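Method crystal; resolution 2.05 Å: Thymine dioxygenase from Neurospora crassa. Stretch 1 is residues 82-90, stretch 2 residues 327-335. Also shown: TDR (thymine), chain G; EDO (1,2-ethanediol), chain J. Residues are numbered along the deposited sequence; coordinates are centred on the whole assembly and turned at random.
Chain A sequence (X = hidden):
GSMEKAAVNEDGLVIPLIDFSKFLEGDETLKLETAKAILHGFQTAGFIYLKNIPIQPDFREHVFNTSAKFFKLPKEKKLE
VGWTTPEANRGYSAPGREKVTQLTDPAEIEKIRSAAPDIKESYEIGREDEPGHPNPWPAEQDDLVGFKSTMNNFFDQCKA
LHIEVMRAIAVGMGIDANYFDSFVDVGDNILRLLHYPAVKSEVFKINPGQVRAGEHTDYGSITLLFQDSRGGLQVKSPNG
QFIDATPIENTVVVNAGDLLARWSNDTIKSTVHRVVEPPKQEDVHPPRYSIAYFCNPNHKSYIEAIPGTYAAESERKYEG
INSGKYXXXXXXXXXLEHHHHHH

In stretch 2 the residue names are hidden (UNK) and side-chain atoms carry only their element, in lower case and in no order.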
# COMPACT_ATOMS: atom_id res chain seq x y z
N GLY A 82 -4.34 -14.55 -14.38
CA GLY A 82 -4.56 -13.13 -14.60
C GLY A 82 -5.65 -12.52 -13.74
O GLY A 82 -6.62 -13.18 -13.36
N TRP A 83 -5.47 -11.24 -13.43
CA TRP A 83 -6.48 -10.42 -12.78
C TRP A 83 -7.72 -10.43 -13.65
O TRP A 83 -7.62 -10.26 -14.86
CB TRP A 83 -5.94 -8.99 -12.63
CG TRP A 83 -6.62 -8.10 -11.63
CD1 TRP A 83 -6.29 -7.96 -10.31
CD2 TRP A 83 -7.70 -7.19 -11.87
NE1 TRP A 83 -7.10 -7.03 -9.72
CE2 TRP A 83 -7.98 -6.54 -10.65
CE3 TRP A 83 -8.46 -6.86 -13.00
CZ2 TRP A 83 -8.99 -5.58 -10.53
CZ3 TRP A 83 -9.46 -5.91 -12.88
CH2 TRP A 83 -9.72 -5.28 -11.65
N THR A 84 -8.88 -10.64 -13.04
CA THR A 84 -10.13 -10.76 -13.80
C THR A 84 -11.02 -9.54 -13.62
O THR A 84 -11.13 -8.72 -14.53
CB THR A 84 -10.90 -12.02 -13.40
OG1 THR A 84 -11.08 -12.05 -11.98
CG2 THR A 84 -10.14 -13.27 -13.85
N THR A 85 -11.64 -9.42 -12.45
CA THR A 85 -12.63 -8.39 -12.21
C THR A 85 -12.24 -7.54 -11.00
O THR A 85 -11.48 -7.99 -10.15
CB THR A 85 -14.01 -9.01 -11.92
OG1 THR A 85 -13.97 -9.72 -10.67
CG2 THR A 85 -14.43 -9.94 -13.04
N PRO A 86 -12.77 -6.31 -10.93
CA PRO A 86 -12.55 -5.48 -9.75
C PRO A 86 -13.14 -6.06 -8.46
O PRO A 86 -12.59 -5.84 -7.38
CB PRO A 86 -13.23 -4.14 -10.10
CG PRO A 86 -14.05 -4.40 -11.32
CD PRO A 86 -13.42 -5.56 -12.02
N GLU A 87 -14.23 -6.81 -8.55
CA GLU A 87 -14.86 -7.33 -7.34
C GLU A 87 -14.09 -8.53 -6.75
O GLU A 87 -14.20 -8.80 -5.56
CB GLU A 87 -16.35 -7.63 -7.50
CG GLU A 87 -16.81 -8.05 -8.88
CD GLU A 87 -17.06 -6.88 -9.82
OE1 GLU A 87 -17.99 -6.09 -9.60
OE2 GLU A 87 -16.32 -6.76 -10.81
N ALA A 88 -13.32 -9.22 -7.59
CA ALA A 88 -12.39 -10.25 -7.14
C ALA A 88 -11.08 -9.61 -6.67
O ALA A 88 -10.57 -9.91 -5.58
CB ALA A 88 -12.10 -11.24 -8.25
N ASN A 89 -10.54 -8.73 -7.51
CA ASN A 89 -9.30 -8.00 -7.24
C ASN A 89 -8.12 -8.92 -6.91
O ASN A 89 -7.34 -8.66 -5.99
CB ASN A 89 -9.52 -6.98 -6.12
CG ASN A 89 -8.46 -5.88 -6.10
OD1 ASN A 89 -7.82 -5.61 -7.11
ND2 ASN A 89 -8.28 -5.24 -4.95
N ARG A 90 -8.01 -10.01 -7.65
CA ARG A 90 -6.98 -11.03 -7.40
C ARG A 90 -6.34 -11.46 -8.71
O ARG A 90 -7.02 -11.59 -9.73
CB ARG A 90 -7.59 -12.26 -6.72
CG ARG A 90 -8.00 -12.07 -5.27
CD ARG A 90 -9.04 -13.12 -4.89
NE ARG A 90 -9.29 -13.23 -3.45
CZ ARG A 90 -10.20 -12.54 -2.76
NH1 ARG A 90 -10.97 -11.62 -3.35
NH2 ARG A 90 -10.34 -12.76 -1.46
N UNK A 327 -14.90 0.42 -2.13
CA UNK A 327 -13.69 -0.15 -2.73
C UNK A 327 -13.90 -0.61 -4.17
O UNK A 327 -13.07 -0.32 -5.03
c UNK A 327 -13.16 -1.32 -1.91
c UNK A 327 -12.12 -2.25 0.14
c UNK A 327 -12.41 -0.97 -0.62
c UNK A 327 -11.11 -0.22 -0.91
N UNK A 328 -14.99 -1.34 -4.42
CA UNK A 328 -15.25 -1.83 -5.78
C UNK A 328 -15.45 -0.67 -6.75
O UNK A 328 -14.99 -0.74 -7.89
c UNK A 328 -17.73 -2.26 -5.31
c UNK A 328 -16.43 -2.83 -5.88
c UNK A 328 -16.07 -4.13 -5.19
N UNK A 329 -16.08 0.41 -6.29
CA UNK A 329 -16.22 1.62 -7.11
C UNK A 329 -14.85 2.19 -7.49
O UNK A 329 -14.65 2.58 -8.64
c UNK A 329 -17.08 2.67 -6.40
c UNK A 329 -18.56 2.29 -6.39
o UNK A 329 -20.67 2.99 -5.53
n UNK A 329 -18.89 4.17 -4.85
c UNK A 329 -19.46 3.19 -5.55
N UNK A 330 -13.91 2.22 -6.55
CA UNK A 330 -12.56 2.71 -6.82
C UNK A 330 -11.81 1.76 -7.76
O UNK A 330 -11.13 2.20 -8.70
c UNK A 330 -11.75 2.88 -5.53
c UNK A 330 -12.30 3.92 -4.54
c UNK A 330 -12.28 5.34 -5.08
n UNK A 330 -10.93 5.80 -5.40
n UNK A 330 -8.86 6.70 -4.95
n UNK A 330 -10.39 6.46 -3.25
c UNK A 330 -10.06 6.32 -4.53
N UNK A 331 -11.93 0.46 -7.51
CA UNK A 331 -11.26 -0.55 -8.33
C UNK A 331 -11.83 -0.64 -9.74
O UNK A 331 -11.10 -0.91 -10.69
c UNK A 331 -10.52 -2.06 -6.37
c UNK A 331 -11.05 -3.18 -5.49
c UNK A 331 -9.05 -2.28 -6.71
c UNK A 331 -11.34 -1.92 -7.65
N UNK A 332 -13.14 -0.42 -9.87
CA UNK A 332 -13.82 -0.56 -11.15
C UNK A 332 -13.73 0.68 -12.05
O UNK A 332 -13.91 0.56 -13.26
c UNK A 332 -15.29 -0.92 -10.92
N UNK A 333 -13.45 1.85 -11.47
CA UNK A 333 -13.54 3.13 -12.18
C UNK A 333 -12.76 3.19 -13.50
O UNK A 333 -13.32 3.57 -14.53
c UNK A 333 -13.09 4.27 -11.27
N UNK A 334 -11.48 2.84 -13.47
CA UNK A 334 -10.64 2.86 -14.67
C UNK A 334 -11.01 1.69 -15.59
O UNK A 334 -11.05 1.86 -16.81
o UNK A 334 -8.83 3.82 -13.36
c UNK A 334 -8.28 3.04 -15.57
c UNK A 334 -9.14 2.81 -14.33
N UNK A 335 -11.25 0.52 -14.99
CA UNK A 335 -11.82 -0.70 -15.61
C UNK A 335 -10.83 -1.86 -15.62
O UNK A 335 -11.23 -3.01 -15.47
c UNK A 335 -14.74 2.30 -18.13
c UNK A 335 -14.66 0.29 -16.23
c UNK A 335 -15.79 2.14 -17.25
c UNK A 335 -13.59 0.44 -17.10
c UNK A 335 -15.76 1.14 -16.29
c UNK A 335 -13.65 1.45 -18.06
c UNK A 335 -12.39 -0.49 -17.03
o UNK A 335 -16.88 2.98 -17.31
N1 TDR G . -5.62 -1.80 -5.18
C2 TDR G . -6.26 -1.96 -3.90
O2 TDR G . -6.90 -2.97 -3.67
N3 TDR G . -6.15 -0.93 -2.90
C4 TDR G . -5.40 0.26 -3.17
O4 TDR G . -5.32 1.11 -2.30
C5 TDR G . -4.74 0.44 -4.47
CM5 TDR G . -3.95 1.66 -4.81
C6 TDR G . -4.87 -0.62 -5.48
C1 EDO J . -15.93 6.56 -5.05
O1 EDO J . -16.48 5.42 -4.37
C2 EDO J . -16.80 6.89 -6.27
O2 EDO J . -16.00 7.28 -7.40

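Position 327 carries four side-chain carbons, forked at the second. The closest approach to stretch 1 is from CB to Asn89 ND2, 7.0 Å, so there is no contact. The CA-to-CB bond points sideways. The atoms fit leucine, Leu327. Its backbone O accepts a hydrogen bond from the N of position 331, 2.8 Å away, as expected in a helix.

Position 328 has three side-chain carbons, one of them carrying the other two. Its CA-to-CB bond points toward stretch 1, and one outer carbon packs on Glu87. This branching at CB marks valine, Val328. Its CG1 lies 4.0 Å from Glu87 CA and 4.2 Å from Glu87 CB. Chi1 is in the m well.

Position 329 has three carbons in a row, the third carrying one oxygen and one nitrogen. Its CA-to-CB bond points away from stretch 1, and it makes no contact there. An amide at the end of this chain means glutamine, Gln329. Its NE2 donates a hydrogen bond to O1 of the 1,2-ethanediol, at 2.8 Å. That molecule probably came from the crystallisation liquor.

Position 330 has three carbons, then a nitrogen, then a carbon bearing two more nitrogens. This is a guanidinium group, so the residue is arginine, Arg330. It does not reach stretch 1. Its CD packs 3.8 Å from C1 of the 1,2-ethanediol.

Position 331 again has four carbons forked at the second. Here the CA-to-CB bond points toward stretch 1. The nearest carbon comes within 3.5 Å of Asn89 ND2. The residue is Leu331, and the carbon is CD1, which also lies 3.6 Å from Pro86 O. Its CD2 also lies 3.5 Å from Asn89 ND2 and is 3.8 Å from thymine N1, so both methyls meet Asn89.

Position 332 has a single side-chain carbon, 3.7 Å from Pro86 CG. One carbon means alanine, Ala332. Its backbone N donates to Val328 O at 2.7 Å.

Position 333 also has one carbon, but it is out of reach of stretch 1. It is Ala333. Its N makes a weak bond to Gln329 O, at 3.2 Å.

Position 334 has one carbon carrying an oxygen and a carbon. It does not touch stretch 1. The atoms fit threonine, Thr334, with chi1 in the m well.

Position 335 has one carbon followed by a six-carbon ring bearing an oxygen. Its CA-to-CB bond points away, and its backbone O lies 4.3 Å from Trp83 CZ3. The phenol ring marks tyrosine, Tyr335.

The contact is made by packing, with no hydrogen bond across it; its apolar centre is Pro86 against Leu331 and Ala332. Pro86 packs against the helix, its CB 3.8 Å from Leu331 CB. Asn89 N binds Thr85 O at 2.9 Å, bracing the turn that presents Pro86. Asn89 OD1 accepts from Trp83 NE1 at 3.1 Å, while Asn89 ND2 donates to thymine O2 at 2.9 Å. The asparagine thus joins stretch 1 to the ligand, beside Leu331.

Stretch 2 327-335: LVQRLAATY
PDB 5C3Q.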